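Local coordinates for recombination protein uvsY (Enterobacteria phage T4, PDB 4ZWS) that promotes assembly of UvsX recombinase filaments on single-stranded DNA, helps UvsX to displace bound gp32, and so supports recombination-linked synthesis of viral DNA, at the interface of chains A and B. Numbering follows the deposited sequence. Chains: chain A/B, Recombination protein uvsY.

Contact 1: the interface of chains A and B. Residues chain A 130-131, 134; chain B 22.
B:Gln22 reaches across the subunit boundary and lays its side chain over one flank of a helix of chain A, where A:Met130, A:Arg131 and A:Glu134 receive it. This is a helix-to-helix subunit contact of the homo-heptamer, and it probably helps to set neighbouring copies against each other. The polar link is a hydrogen bond from the guanidinium NE of A:Arg131 to the amide oxygen OE1 of B:Gln22, 3.1 Å long and close to straight, with 170° at the hydrogen. OE1 lies at the edge of the guanidinium and in its plane, but NE stands above the plane of the carbonyl, 43° out of it, so the donor is well aligned and the acceptor lone pairs are not. The amide NE2 of B:Gln22 points the other way, towards the carboxylate of A:Glu134; at 3.6 Å from OE1 of that carboxylate the pair is long for a hydrogen bond, and any attraction is probably a weak electrostatic one.

Apolar packing flanks the rest of B:Gln22. SD of A:Met130 rests 3.6 Å from CG of B:Gln22, the two side chains lying alongside and pointing opposite ways. The aliphatic stem of A:Arg131 runs roughly perpendicular to B:Gln22, and CG of A:Arg131 is 3.8 Å from the amide carbon CD of B:Gln22. That stem is fully extended from CG to NE (chi3 176°), which carries NE past the amide carbon to the oxygen. B:Gln22 is extended beyond its CG too, which takes its amide across to the chain A helix.

In the fold, the three chain A residues lie near the C-terminal end of helix 91-135, and B:Gln22 sits in the first turn of helix 21-63.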
# COMPACT_ATOMS: atom_id res chain seq x y z
N MET A 130 -6.09 34.80 -2.71
CA MET A 130 -5.59 35.64 -1.62
C MET A 130 -5.64 37.11 -2.03
O MET A 130 -6.05 37.98 -1.24
CB MET A 130 -4.15 35.26 -1.25
CG MET A 130 -3.95 33.85 -0.69
SD MET A 130 -2.21 33.39 -0.45
CE MET A 130 -2.33 31.63 -0.14
N ARG A 131 -5.24 37.39 -3.26
CA ARG A 131 -5.27 38.75 -3.77
C ARG A 131 -6.69 39.29 -3.85
O ARG A 131 -6.93 40.45 -3.51
CB ARG A 131 -4.56 38.85 -5.11
CG ARG A 131 -3.07 38.71 -4.92
CD ARG A 131 -2.31 38.97 -6.17
NE ARG A 131 -0.88 38.90 -5.89
CZ ARG A 131 0.06 39.25 -6.76
NH1 ARG A 131 -0.28 39.78 -7.93
NH2 ARG A 131 1.33 39.15 -6.42
N GLU A 134 -7.76 40.06 -0.23
CA GLU A 134 -7.25 41.32 0.33
C GLU A 134 -7.81 42.53 -0.40
O GLU A 134 -7.76 43.65 0.11
CB GLU A 134 -5.73 41.36 0.35
CG GLU A 134 -5.12 40.52 1.45
CD GLU A 134 -3.61 40.47 1.38
OE1 GLU A 134 -3.04 41.04 0.43
OE2 GLU A 134 -3.00 39.89 2.30
N GLN B 22 1.47 34.88 0.62
CA GLN B 22 1.50 34.76 -0.83
C GLN B 22 2.88 34.37 -1.34
O GLN B 22 3.01 33.53 -2.24
CB GLN B 22 1.06 36.07 -1.51
CG GLN B 22 -0.41 36.41 -1.38
CD GLN B 22 -0.78 37.72 -2.06
OE1 GLN B 22 -0.06 38.22 -2.93
NE2 GLN B 22 -1.91 38.29 -1.65

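Contact 2: the interface of chains A and B. Residues chain A 98, 101-102, 105; chain B 47.
This is a hydrocarbon-packed patch of the helix-to-helix interface between neighbouring copies of UvsY, with one leucine inserted, and it probably helps to hold adjacent subunits side by side in the homo-heptamer. B:Leu47 is the inserted residue: it has 85 Å² of its surface hidden by chain A, against 24 Å² of A:Gln101 hidden by chain B.

Both methyls of the leucine touch CB of A:Gln101. CD1 of B:Leu47 comes nearer, lying 3.4 Å from CB and 3.8 Å from CG of A:Gln101. CD2 of B:Leu47 also reaches the backbone of the opposing helix, with the carbonyl O of A:Thr98 at 3.8 Å and the amide N of A:Tyr102 at 3.7 Å. CG of B:Leu47 stands anti to its own backbone nitrogen (chi1 180°), which projects the fork away from its helix and towards that surface.

The bend of A:Gln101 at chi2 (-88°) brings the carboxamide round beside the leucine, with NE2 of A:Gln101 4.0 Å from CD1 of B:Leu47, while CB and CG give the hydrocarbon contact. A:Tyr102 contributes through its backbone, since the phenol ring swings away from the leucine. A:Ile105 borders the site more loosely, its CD1 being 4.3 Å from CD2 of B:Leu47. On the other flank, the methyl CG2 of A:Thr98 approaches CD2 of B:Leu47 to 3.9 Å.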
# COMPACT_ATOMS: atom_id res chain seq x y z
N THR A 98 23.71 0.58 -17.00
CA THR A 98 23.82 1.79 -16.22
C THR A 98 22.98 2.85 -16.92
O THR A 98 22.17 3.52 -16.29
CB THR A 98 25.27 2.25 -16.05
OG1 THR A 98 26.00 1.25 -15.33
CG2 THR A 98 25.33 3.55 -15.28
N GLN A 101 19.41 2.36 -16.12
CA GLN A 101 19.08 2.81 -14.77
C GLN A 101 19.07 4.34 -14.72
O GLN A 101 18.20 4.94 -14.08
CB GLN A 101 20.09 2.27 -13.79
CG GLN A 101 20.16 0.76 -13.69
CD GLN A 101 19.21 0.16 -12.72
OE1 GLN A 101 18.04 -0.07 -13.03
NE2 GLN A 101 19.71 -0.12 -11.52
N TYR A 102 20.02 4.95 -15.43
CA TYR A 102 20.16 6.40 -15.49
C TYR A 102 18.93 7.04 -16.10
O TYR A 102 18.42 8.03 -15.57
CB TYR A 102 21.37 6.78 -16.33
CG TYR A 102 21.70 8.26 -16.34
CD1 TYR A 102 21.34 9.05 -17.43
CD2 TYR A 102 22.33 8.87 -15.26
CE1 TYR A 102 21.62 10.42 -17.45
CE2 TYR A 102 22.62 10.24 -15.27
CZ TYR A 102 22.26 11.00 -16.37
OH TYR A 102 22.54 12.35 -16.40
N ILE A 105 16.17 7.00 -13.82
CA ILE A 105 16.28 8.13 -12.91
C ILE A 105 15.67 9.36 -13.55
O ILE A 105 14.96 10.11 -12.88
CB ILE A 105 17.73 8.40 -12.50
CG1 ILE A 105 18.20 7.32 -11.52
CG2 ILE A 105 17.85 9.73 -11.79
CD1 ILE A 105 19.62 7.48 -11.03
N LEU B 47 23.60 4.85 -7.95
CA LEU B 47 23.78 4.07 -9.17
C LEU B 47 25.25 3.84 -9.46
O LEU B 47 25.64 2.73 -9.83
CB LEU B 47 23.11 4.75 -10.36
CG LEU B 47 23.26 3.99 -11.68
CD1 LEU B 47 22.72 2.57 -11.59
CD2 LEU B 47 22.54 4.78 -12.76

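Contacts 1 and 2 use the same pair of elements, helix 91-135 of chain A and helix 21-63 of chain B. The centres of the C-alpha atoms of contact 1 and contact 2 are about 43 Å apart. Along chain A the sequence rises from contact 2 to contact 1, whereas along chain B it falls from contact 2 to contact 1, so the two helices run antiparallel. Contact 1 adds a directional polar bond near one end, and contact 2 adds hydrocarbon packing far from it. Two such separated points would probably limit pivoting of one subunit against the next, and their repetition between neighbours suits a ring of seven copies.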